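Local coordinates for similar to hydroxylamine oxidoreductase (Kuenenia stuttgartiensis, PDB 6H5L), which probably acts as a multi-heme c oxidoreductase, passing electrons within a large reductase complex of an anammox bacterium, at residues 188-193 / 447-452; 225-230 / 251-256. One frame throughout, in Å; residues are numbered along the deposited sequence.

Contact 1. Residues 188-193 / 447-452; sequences ARRGYL and LQMQDN
Met449 lies over one face of the Arg190 guanidinium, its CG 3.3 Å above the plane and centred on the group, while its nitrogens pair with acids: Arg190 NE forms a salt bridge with Glu186 and NH1 another with Asp401. The Tyr192 ring carries the carbonyl O of Arg190 over one face, 3.7 Å above the plane and offset toward the rim, and Leu447 approaches the ring obliquely.

The arrangement sets a Schellman motif, closing helix 182-189, against the type II beta turn Met449-Asn452. Gly191 turns the chain out of the helix at positive phi (94°), where a CB would press on the preceding carbonyl O; its N bonds back to Ala188 O at 3.3 Å. In the partner loop, Met449 N donates to Asn452 O at 2.9 Å, pinning the base of the turn.

Arg190 carries most of the contact. With chi1 at -46°, CG stands beside the backbone N, and the chain then runs extended as far as NE, which delivers the flat head to Met449. The two side chains cross at about a right angle. Met449 CG is 3.4 Å from Arg190 CZ, and the thioether chain spans the group: Met449 CB is 3.5 Å from Arg190 NH2, whereas Met449 SD is 3.5 Å from Arg190 NH1.

No hydrogen bond links the segments directly; Asp401 serves both, its OD2 taking Arg190 NH1 and also the backbone N of Gln450. The second subunit adds Gln379, bonded to Tyr192 OH, and Gln499, whose OE1 receives Gln448 NE2 and Asp451 N. Beside this polar network one touch is purely apolar: Leu447 CD1 rests 4.1 Å from Tyr192 CD2.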
ATOM      1  N   ALA A 188     -13.806  56.438  27.874  1.00 27.30           N
ATOM      2  CA  ALA A 188     -14.435  55.774  29.011  1.00 25.69           C
ATOM      3  C   ALA A 188     -15.158  56.765  29.914  1.00 25.87           C
ATOM      4  O   ALA A 188     -16.195  56.426  30.495  1.00 23.35           O
ATOM      5  CB  ALA A 188     -13.383  55.005  29.806  1.00 19.39           C
ATOM      6  N   ARG A 189     -14.635  57.987  30.034  1.00 24.28           N
ATOM      7  CA  ARG A 189     -15.323  59.022  30.801  1.00 21.41           C
ATOM      8  C   ARG A 189     -16.706  59.295  30.235  1.00 31.30           C
ATOM      9  O   ARG A 189     -17.660  59.518  30.989  1.00 38.61           O
ATOM     10  CB  ARG A 189     -14.502  60.310  30.801  1.00 25.85           C
ATOM     11  CG  ARG A 189     -13.424  60.410  31.862  1.00 27.19           C
ATOM     12  CD  ARG A 189     -12.557  61.628  31.585  1.00 46.75           C
ATOM     13  NE  ARG A 189     -12.427  62.517  32.735  1.00 47.81           N
ATOM     14  CZ  ARG A 189     -11.909  63.740  32.668  1.00 37.55           C
ATOM     15  NH1 ARG A 189     -11.483  64.214  31.506  1.00 27.25           N
ATOM     16  NH2 ARG A 189     -11.822  64.490  33.758  1.00 53.87           N
ATOM     17  N   ARG A 190     -16.832  59.292  28.911  1.00 27.19           N
ATOM     18  CA  ARG A 190     -18.071  59.656  28.242  1.00 29.44           C
ATOM     19  C   ARG A 190     -19.004  58.473  28.022  1.00 30.99           C
ATOM     20  O   ARG A 190     -20.049  58.637  27.386  1.00 37.27           O
ATOM     21  CB  ARG A 190     -17.755  60.331  26.904  1.00 26.25           C
ATOM     22  CG  ARG A 190     -16.657  61.373  27.021  1.00 26.48           C
ATOM     23  CD  ARG A 190     -16.670  62.353  25.869  1.00 29.24           C
ATOM     24  NE  ARG A 190     -15.822  63.504  26.157  1.00 37.13           N
ATOM     25  CZ  ARG A 190     -16.011  64.715  25.646  1.00 34.56           C
ATOM     26  NH1 ARG A 190     -15.191  65.707  25.965  1.00 32.43           N
ATOM     27  NH2 ARG A 190     -17.026  64.935  24.823  1.00 41.64           N
ATOM     28  N   GLY A 191     -18.654  57.294  28.524  1.00 30.85           N
ATOM     29  CA  GLY A 191     -19.508  56.132  28.405  1.00 28.38           C
ATOM     30  C   GLY A 191     -19.235  55.234  27.221  1.00 27.93           C
ATOM     31  O   GLY A 191     -20.079  54.388  26.904  1.00 36.20           O
ATOM     32  N   TYR A 192     -18.087  55.382  26.558  1.00 26.29           N
ATOM     33  CA  TYR A 192     -17.729  54.556  25.411  1.00 26.47           C
ATOM     34  C   TYR A 192     -16.527  53.665  25.709  1.00 22.77           C
ATOM     35  O   TYR A 192     -15.717  53.391  24.820  1.00 24.47           O
ATOM     36  CB  TYR A 192     -17.447  55.421  24.183  1.00 23.73           C
ATOM     37  CG  TYR A 192     -18.455  56.523  23.951  1.00 29.44           C
ATOM     38  CD1 TYR A 192     -19.772  56.230  23.619  1.00 27.97           C
ATOM     39  CD2 TYR A 192     -18.085  57.857  24.048  1.00 32.94           C
ATOM     40  CE1 TYR A 192     -20.695  57.237  23.404  1.00 24.83           C
ATOM     41  CE2 TYR A 192     -18.998  58.870  23.834  1.00 24.64           C
ATOM     42  CZ  TYR A 192     -20.302  58.554  23.511  1.00 24.55           C
ATOM     43  OH  TYR A 192     -21.215  59.561  23.296  1.00 42.41           O
ATOM     44  N   LEU A 193     -16.395  53.214  26.958  1.00 22.53           N
ATOM     45  CA  LEU A 193     -15.279  52.345  27.319  1.00 23.79           C
ATOM     46  C   LEU A 193     -15.303  51.053  26.511  1.00 26.11           C
ATOM     47  O   LEU A 193     -14.278  50.628  25.967  1.00 32.78           O
ATOM     48  CB  LEU A 193     -15.315  52.037  28.816  1.00 24.12           C
ATOM     49  CG  LEU A 193     -14.356  50.937  29.281  1.00 22.61           C
ATOM     50  CD1 LEU A 193     -12.907  51.402  29.207  1.00 18.19           C
ATOM     51  CD2 LEU A 193     -14.707  50.461  30.684  1.00 19.75           C
ATOM     52  N   LEU A 447     -12.224  59.133  18.736  1.00 24.30           N
ATOM     53  CA  LEU A 447     -13.277  59.676  19.579  1.00 25.09           C
ATOM     54  C   LEU A 447     -13.729  61.022  19.033  1.00 24.36           C
ATOM     55  O   LEU A 447     -12.912  61.811  18.552  1.00 27.53           O
ATOM     56  CB  LEU A 447     -12.793  59.830  21.028  1.00 24.51           C
ATOM     57  CG  LEU A 447     -13.712  60.536  22.025  1.00 26.88           C
ATOM     58  CD1 LEU A 447     -15.009  59.766  22.204  1.00 22.17           C
ATOM     59  CD2 LEU A 447     -13.002  60.723  23.356  1.00 26.73           C
ATOM     60  N   GLN A 448     -15.034  61.272  19.107  1.00 26.88           N
ATOM     61  CA  GLN A 448     -15.620  62.543  18.702  1.00 30.63           C
ATOM     62  C   GLN A 448     -16.176  63.245  19.933  1.00 28.87           C
ATOM     63  O   GLN A 448     -17.102  62.739  20.578  1.00 28.10           O
ATOM     64  CB  GLN A 448     -16.718  62.343  17.658  1.00 19.90           C
ATOM     65  CG  GLN A 448     -17.424  63.632  17.266  1.00 30.15           C
ATOM     66  CD  GLN A 448     -16.484  64.646  16.650  1.00 29.82           C
ATOM     67  OE1 GLN A 448     -15.483  64.286  16.035  1.00 22.43           O
ATOM     68  NE2 GLN A 448     -16.803  65.925  16.814  1.00 30.91           N
ATOM     69  N   MET A 449     -15.611  64.401  20.253  1.00 26.71           N
ATOM     70  CA  MET A 449     -16.066  65.227  21.356  1.00 38.23           C
ATOM     71  C   MET A 449     -16.924  66.366  20.807  1.00 30.86           C
ATOM     72  O   MET A 449     -17.290  66.381  19.627  1.00 31.12           O
ATOM     73  CB  MET A 449     -14.862  65.719  22.161  1.00 28.48           C
ATOM     74  CG  MET A 449     -14.094  64.594  22.838  1.00 28.35           C
ATOM     75  SD  MET A 449     -12.612  65.162  23.684  1.00 27.38           S
ATOM     76  CE  MET A 449     -11.709  65.854  22.302  1.00 30.11           C
ATOM     77  N   GLN A 450     -17.255  67.330  21.662  1.00 29.98           N
ATOM     78  CA  GLN A 450     -18.169  68.404  21.282  1.00 32.70           C
ATOM     79  C   GLN A 450     -17.484  69.300  20.258  1.00 27.90           C
ATOM     80  O   GLN A 450     -16.681  70.167  20.608  1.00 26.07           O
ATOM     81  CB  GLN A 450     -18.596  69.197  22.512  1.00 30.69           C
ATOM     82  CG  GLN A 450     -19.894  69.960  22.340  1.00 32.47           C
ATOM     83  CD  GLN A 450     -21.097  69.042  22.260  1.00 43.70           C
ATOM     84  OE1 GLN A 450     -21.575  68.722  21.172  1.00 39.15           O
ATOM     85  NE2 GLN A 450     -21.594  68.614  23.416  1.00 40.17           N
ATOM     86  N   ASP A 451     -17.805  69.083  18.978  1.00 22.60           N
ATOM     87  CA  ASP A 451     -17.239  69.845  17.864  1.00 23.00           C
ATOM     88  C   ASP A 451     -15.713  69.772  17.838  1.00 33.28           C
ATOM     89  O   ASP A 451     -15.040  70.725  17.434  1.00 30.99           O
ATOM     90  CB  ASP A 451     -17.712  71.301  17.890  1.00 23.28           C
ATOM     91  CG  ASP A 451     -19.204  71.432  17.635  1.00 33.44           C
ATOM     92  OD1 ASP A 451     -19.711  70.764  16.706  1.00 32.38           O
ATOM     93  OD2 ASP A 451     -19.873  72.194  18.365  1.00 27.41           O
ATOM     94  N   ASN A 452     -15.159  68.639  18.262  1.00 27.13           N
ATOM     95  CA  ASN A 452     -13.718  68.422  18.270  1.00 28.89           C
ATOM     96  C   ASN A 452     -13.436  66.942  18.039  1.00 29.88           C
ATOM     97  O   ASN A 452     -13.777  66.108  18.888  1.00 34.04           O
ATOM     98  CB  ASN A 452     -13.107  68.899  19.591  1.00 29.71           C
ATOM     99  CG  ASN A 452     -11.590  68.804  19.608  1.00 25.33           C
ATOM    100  OD1 ASN A 452     -10.959  68.477  18.603  1.00 34.33           O
ATOM    101  ND2 ASN A 452     -10.996  69.103  20.757  1.00 21.01           N
TER

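Contact 2. Residues 225-230 / 251-256; sequences QPEACM and KIYEKE. With HEC (heme c), chain H.
Pro226 faces Tyr253 at the closest backbone approach, their CA atoms 9.2 Å apart, with residues 226-230 at helical phi/psi on one side and helix 248-256 on the other. The gap is bridged mainly by the tyrosine. With CG anti to the backbone N (chi1 153°), its ring reaches across, and Pro226 CG makes a CH-pi contact over one face, 4.0 Å from the Tyr253 ring centroid and 24° off the normal. Glu227 comes in at the ring's edge: Tyr253 OH donates to Glu227 OE2 at 2.5 Å, the carboxylate turned 49° from the ring plane. Lys255 NZ of the second subunit also bonds this hydroxyl. A phenylalanine in place of Tyr253 would probably keep the proline contact but leave Glu227 and that lysine without their shared mate.

Cys229, in a CxxCH heme-binding motif, is joined by its SG to heme c CAB through a 1.8 Å thioether, so the turn bearing Pro226 and Glu227 leads straight into a heme attachment. Around the contact, Tyr244 of helix 240-245 touches both Pro226 and Tyr253, Tyr260 meets the Tyr253 ring edge-to-face, and Cys280 of helix 280-285 packs on Pro226.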
ATOM      1  N   GLN A 225       2.588  29.757  10.123  1.00 17.17           N
ATOM      2  CA  GLN A 225       1.871  30.082   8.896  1.00 19.98           C
ATOM      3  C   GLN A 225       1.321  31.505   8.961  1.00 18.31           C
ATOM      4  O   GLN A 225       0.964  31.985  10.041  1.00 22.15           O
ATOM      5  CB  GLN A 225       0.741  29.089   8.653  1.00 20.52           C
ATOM      6  CG  GLN A 225       0.186  28.435   9.903  1.00 33.78           C
ATOM      7  CD  GLN A 225      -0.551  27.144   9.600  1.00 39.51           C
ATOM      8  OE1 GLN A 225      -0.200  26.419   8.668  1.00 27.00           O
ATOM      9  NE2 GLN A 225      -1.579  26.850  10.387  1.00 31.42           N
ATOM     10  N   PRO A 226       1.256  32.188   7.811  1.00 17.66           N
ATOM     11  CA  PRO A 226       0.876  33.613   7.814  1.00 20.96           C
ATOM     12  C   PRO A 226      -0.472  33.908   8.449  1.00 20.45           C
ATOM     13  O   PRO A 226      -0.662  35.009   8.983  1.00 19.20           O
ATOM     14  CB  PRO A 226       0.875  33.968   6.322  1.00 16.27           C
ATOM     15  CG  PRO A 226       1.834  33.022   5.711  1.00 27.66           C
ATOM     16  CD  PRO A 226       1.697  31.736   6.482  1.00 17.29           C
ATOM     17  N   GLU A 227      -1.414  32.961   8.411  1.00 12.17           N
ATOM     18  CA  GLU A 227      -2.754  33.221   8.926  1.00 10.86           C
ATOM     19  C   GLU A 227      -2.768  33.487  10.426  1.00 15.30           C
ATOM     20  O   GLU A 227      -3.751  34.035  10.936  1.00 20.13           O
ATOM     21  CB  GLU A 227      -3.686  32.051   8.598  1.00 22.16           C
ATOM     22  CG  GLU A 227      -4.148  31.983   7.143  1.00 16.36           C
ATOM     23  CD  GLU A 227      -3.089  31.429   6.202  1.00 21.17           C
ATOM     24  OE1 GLU A 227      -3.362  31.342   4.985  1.00 17.67           O
ATOM     25  OE2 GLU A 227      -1.990  31.075   6.677  1.00 23.46           O
ATOM     26  N   ALA A 228      -1.708  33.113  11.147  1.00 16.72           N
ATOM     27  CA  ALA A 228      -1.667  33.345  12.585  1.00 23.09           C
ATOM     28  C   ALA A 228      -1.573  34.824  12.937  1.00 21.75           C
ATOM     29  O   ALA A 228      -1.914  35.202  14.064  1.00 15.43           O
ATOM     30  CB  ALA A 228      -0.491  32.590  13.206  1.00 18.15           C
ATOM     31  N   CYS A 229      -1.123  35.663  12.006  1.00 19.76           N
ATOM     32  CA  CYS A 229      -0.974  37.091  12.249  1.00 18.27           C
ATOM     33  C   CYS A 229      -2.136  37.913  11.714  1.00 16.29           C
ATOM     34  O   CYS A 229      -2.215  39.108  12.014  1.00 19.86           O
ATOM     35  CB  CYS A 229       0.323  37.605  11.612  1.00 17.19           C
ATOM     36  SG  CYS A 229       1.662  36.403  11.556  1.00 17.10           S
ATOM     37  N   MET A 230      -3.036  37.310  10.939  1.00 18.55           N
ATOM     38  CA  MET A 230      -3.995  38.089  10.165  1.00 17.42           C
ATOM     39  C   MET A 230      -5.230  38.495  10.959  1.00 18.86           C
ATOM     40  O   MET A 230      -5.969  39.379  10.512  1.00 19.56           O
ATOM     41  CB  MET A 230      -4.404  37.309   8.913  1.00 16.57           C
ATOM     42  CG  MET A 230      -3.217  36.779   8.123  1.00 16.56           C
ATOM     43  SD  MET A 230      -3.619  36.377   6.413  1.00 15.40           S
ATOM     44  CE  MET A 230      -5.160  35.497   6.631  1.00 22.06           C
ATOM     45  N   LYS A 251      -0.512  34.698  -2.899  1.00 24.69           N
ATOM     46  CA  LYS A 251      -1.288  33.852  -3.800  1.00 20.70           C
ATOM     47  C   LYS A 251      -0.585  32.524  -4.049  1.00 22.50           C
ATOM     48  O   LYS A 251      -1.233  31.473  -4.121  1.00 29.38           O
ATOM     49  CB  LYS A 251      -1.544  34.580  -5.120  1.00 23.84           C
ATOM     50  CG  LYS A 251      -2.627  35.642  -5.038  1.00 20.58           C
ATOM     51  CD  LYS A 251      -3.945  35.025  -4.605  1.00 25.15           C
ATOM     52  CE  LYS A 251      -4.562  35.798  -3.456  1.00 24.25           C
ATOM     53  NZ  LYS A 251      -5.640  35.025  -2.779  1.00 19.70           N
ATOM     54  N   ILE A 252       0.741  32.551  -4.182  1.00 20.34           N
ATOM     55  CA  ILE A 252       1.490  31.319  -4.399  1.00 19.37           C
ATOM     56  C   ILE A 252       1.490  30.465  -3.137  1.00 21.95           C
ATOM     57  O   ILE A 252       1.390  29.235  -3.204  1.00 20.22           O
ATOM     58  CB  ILE A 252       2.917  31.643  -4.875  1.00 23.58           C
ATOM     59  CG1 ILE A 252       2.883  32.224  -6.290  1.00 19.78           C
ATOM     60  CG2 ILE A 252       3.798  30.406  -4.817  1.00 21.74           C
ATOM     61  CD1 ILE A 252       4.227  32.717  -6.786  1.00 16.75           C
ATOM     62  N   TYR A 253       1.591  31.100  -1.968  1.00 21.90           N
ATOM     63  CA  TYR A 253       1.527  30.349  -0.718  1.00 17.76           C
ATOM     64  C   TYR A 253       0.165  29.690  -0.544  1.00 21.98           C
ATOM     65  O   TYR A 253       0.076  28.510  -0.190  1.00 24.69           O
ATOM     66  CB  TYR A 253       1.836  31.262   0.469  1.00 17.05           C
ATOM     67  CG  TYR A 253       1.192  30.808   1.764  1.00 17.35           C
ATOM     68  CD1 TYR A 253       1.608  29.646   2.403  1.00 19.37           C
ATOM     69  CD2 TYR A 253       0.168  31.544   2.347  1.00 19.30           C
ATOM     70  CE1 TYR A 253       1.017  29.228   3.582  1.00 21.16           C
ATOM     71  CE2 TYR A 253      -0.426  31.135   3.526  1.00 17.67           C
ATOM     72  CZ  TYR A 253       0.002  29.977   4.139  1.00 20.66           C
ATOM     73  OH  TYR A 253      -0.587  29.570   5.315  1.00 17.97           O
ATOM     74  N   GLU A 254      -0.913  30.438  -0.791  1.00 21.44           N
ATOM     75  CA  GLU A 254      -2.252  29.893  -0.584  1.00 24.56           C
ATOM     76  C   GLU A 254      -2.543  28.727  -1.522  1.00 29.00           C
ATOM     77  O   GLU A 254      -3.289  27.809  -1.159  1.00 33.42           O
ATOM     78  CB  GLU A 254      -3.297  30.993  -0.752  1.00 22.12           C
ATOM     79  CG  GLU A 254      -3.370  31.945   0.433  1.00 28.72           C
ATOM     80  CD  GLU A 254      -3.806  33.344   0.043  1.00 25.16           C
ATOM     81  OE1 GLU A 254      -4.306  33.523  -1.089  1.00 24.30           O
ATOM     82  OE2 GLU A 254      -3.638  34.267   0.868  1.00 33.88           O
ATOM     83  N   LYS A 255      -1.969  28.738  -2.724  1.00 26.42           N
ATOM     84  CA  LYS A 255      -2.211  27.682  -3.697  1.00 22.81           C
ATOM     85  C   LYS A 255      -1.163  26.576  -3.671  1.00 26.98           C
ATOM     86  O   LYS A 255      -1.379  25.529  -4.291  1.00 27.36           O
ATOM     87  CB  LYS A 255      -2.298  28.277  -5.107  1.00 21.46           C
ATOM     88  CG  LYS A 255      -3.485  29.209  -5.309  1.00 27.77           C
ATOM     89  CD  LYS A 255      -4.792  28.549  -4.878  1.00 25.81           C
ATOM     90  CE  LYS A 255      -5.140  27.350  -5.753  1.00 23.15           C
ATOM     91  NZ  LYS A 255      -6.370  26.651  -5.284  1.00 26.66           N
ATOM     92  N   GLU A 256      -0.044  26.772  -2.973  1.00 24.32           N
ATOM     93  CA  GLU A 256       0.980  25.741  -2.839  1.00 18.46           C
ATOM     94  C   GLU A 256       1.232  25.365  -1.383  1.00 20.76           C
ATOM     95  O   GLU A 256       2.254  24.739  -1.082  1.00 30.25           O
ATOM     96  CB  GLU A 256       2.291  26.190  -3.491  1.00 16.52           C
ATOM     97  CG  GLU A 256       2.207  26.446  -4.986  1.00 15.83           C
ATOM     98  CD  GLU A 256       3.574  26.664  -5.611  1.00 20.13           C
ATOM     99  OE1 GLU A 256       4.572  26.189  -5.031  1.00 32.71           O
ATOM    100  OE2 GLU A 256       3.655  27.313  -6.676  1.00 25.32           O
TER
HETATM  101 FE   HEC H 606       1.990  42.152  15.380  1.00 21.14          FE
HETATM  102  CHA HEC H 606       3.235  45.265  16.078  1.00 20.35           C
HETATM  103  CHB HEC H 606       4.453  41.702  13.007  1.00 20.90           C
HETATM  104  CHC HEC H 606       0.891  38.932  14.802  1.00 25.98           C
HETATM  105  CHD HEC H 606      -0.763  42.722  17.329  1.00 22.43           C
HETATM  106  NA  HEC H 606       3.544  43.276  14.667  1.00 19.15           N
HETATM  107  C1A HEC H 606       3.894  44.537  15.112  1.00 24.43           C
HETATM  108  C2A HEC H 606       5.075  44.950  14.381  1.00 23.65           C
HETATM  109  C3A HEC H 606       5.409  43.973  13.537  1.00 21.95           C
HETATM  110  C4A HEC H 606       4.454  42.895  13.697  1.00 20.57           C
HETATM  111  CMA HEC H 606       6.605  43.984  12.560  1.00 17.15           C
HETATM  112  CAA HEC H 606       5.826  46.286  14.545  1.00 17.89           C
HETATM  113  CBA HEC H 606       5.315  47.282  13.513  1.00 25.21           C
HETATM  114  CGA HEC H 606       6.244  48.463  13.473  1.00 28.99           C
HETATM  115  O1A HEC H 606       5.774  49.564  13.102  1.00 26.93           O
HETATM  116  O2A HEC H 606       7.444  48.309  13.817  1.00 29.94           O
HETATM  117  NB  HEC H 606       2.541  40.618  14.101  1.00 23.96           N
HETATM  118  C1B HEC H 606       3.650  40.615  13.276  1.00 24.10           C
HETATM  119  C2B HEC H 606       3.819  39.272  12.754  1.00 21.12           C
HETATM  120  C3B HEC H 606       2.834  38.510  13.245  1.00 23.02           C
HETATM  121  C4B HEC H 606       2.010  39.340  14.106  1.00 20.50           C
HETATM  122  CMB HEC H 606       4.934  38.831  11.777  1.00 23.39           C
HETATM  123  CAB HEC H 606       2.586  37.009  12.970  1.00 19.97           C
HETATM  124  CBB HEC H 606       3.725  36.113  13.508  1.00 17.07           C
HETATM  125  NC  HEC H 606       0.359  41.045  15.922  1.00 19.98           N
HETATM  126  C1C HEC H 606       0.120  39.715  15.638  1.00 22.66           C
HETATM  127  C2C HEC H 606      -0.921  39.242  16.533  1.00 22.44           C
HETATM  128  C3C HEC H 606      -1.506  40.341  17.036  1.00 30.86           C
HETATM  129  C4C HEC H 606      -0.626  41.462  16.791  1.00 19.41           C
HETATM  130  CMC HEC H 606      -1.652  37.900  16.299  1.00 23.11           C
HETATM  131  CAC HEC H 606      -2.738  40.420  17.969  1.00 23.65           C
HETATM  132  CBC HEC H 606      -2.304  40.144  19.420  1.00 21.60           C
HETATM  133  ND  HEC H 606       1.347  43.740  16.545  1.00 16.64           N
HETATM  134  C1D HEC H 606       0.135  43.761  17.227  1.00 20.86           C
HETATM  135  C2D HEC H 606      -0.041  45.063  17.824  1.00 19.56           C
HETATM  136  C3D HEC H 606       1.209  45.863  17.432  1.00 22.60           C
HETATM  137  C4D HEC H 606       2.013  44.959  16.641  1.00 20.14           C
HETATM  138  CMD HEC H 606      -1.245  45.526  18.669  1.00 20.51           C
HETATM  139  CAD HEC H 606       1.559  47.320  17.793  1.00 18.07           C
HETATM  140  CBD HEC H 606       1.558  47.518  19.303  1.00 27.16           C
HETATM  141  CGD HEC H 606       1.957  48.936  19.601  1.00 30.96           C
HETATM  142  O1D HEC H 606       2.985  49.136  20.297  1.00 28.39           O
HETATM  143  O2D HEC H 606       1.250  49.861  19.127  1.00 33.88           O

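How the contacts relate
Contact 2 is nested along the chain inside the long loop that contact 1 closes, yet the two are separate in space, with centres 39 Å apart and nearest atoms about 21 Å apart. Both are buried contacts and both meet the second subunit, but contact 1 includes an exposed residue whereas every touching residue of contact 2 is buried. They share no helix: contact 1 joins the end of helix 182-189 to an interhelical loop, contact 2 a heme-bearing turn to helix 248-256. Contact 1 relies on a methionine packed over a guanidinium face and on Asp401 of the same chain, which bonds both segments; contact 2 has its own hydrogen bond between the segments, one of which is also bonded covalently to heme.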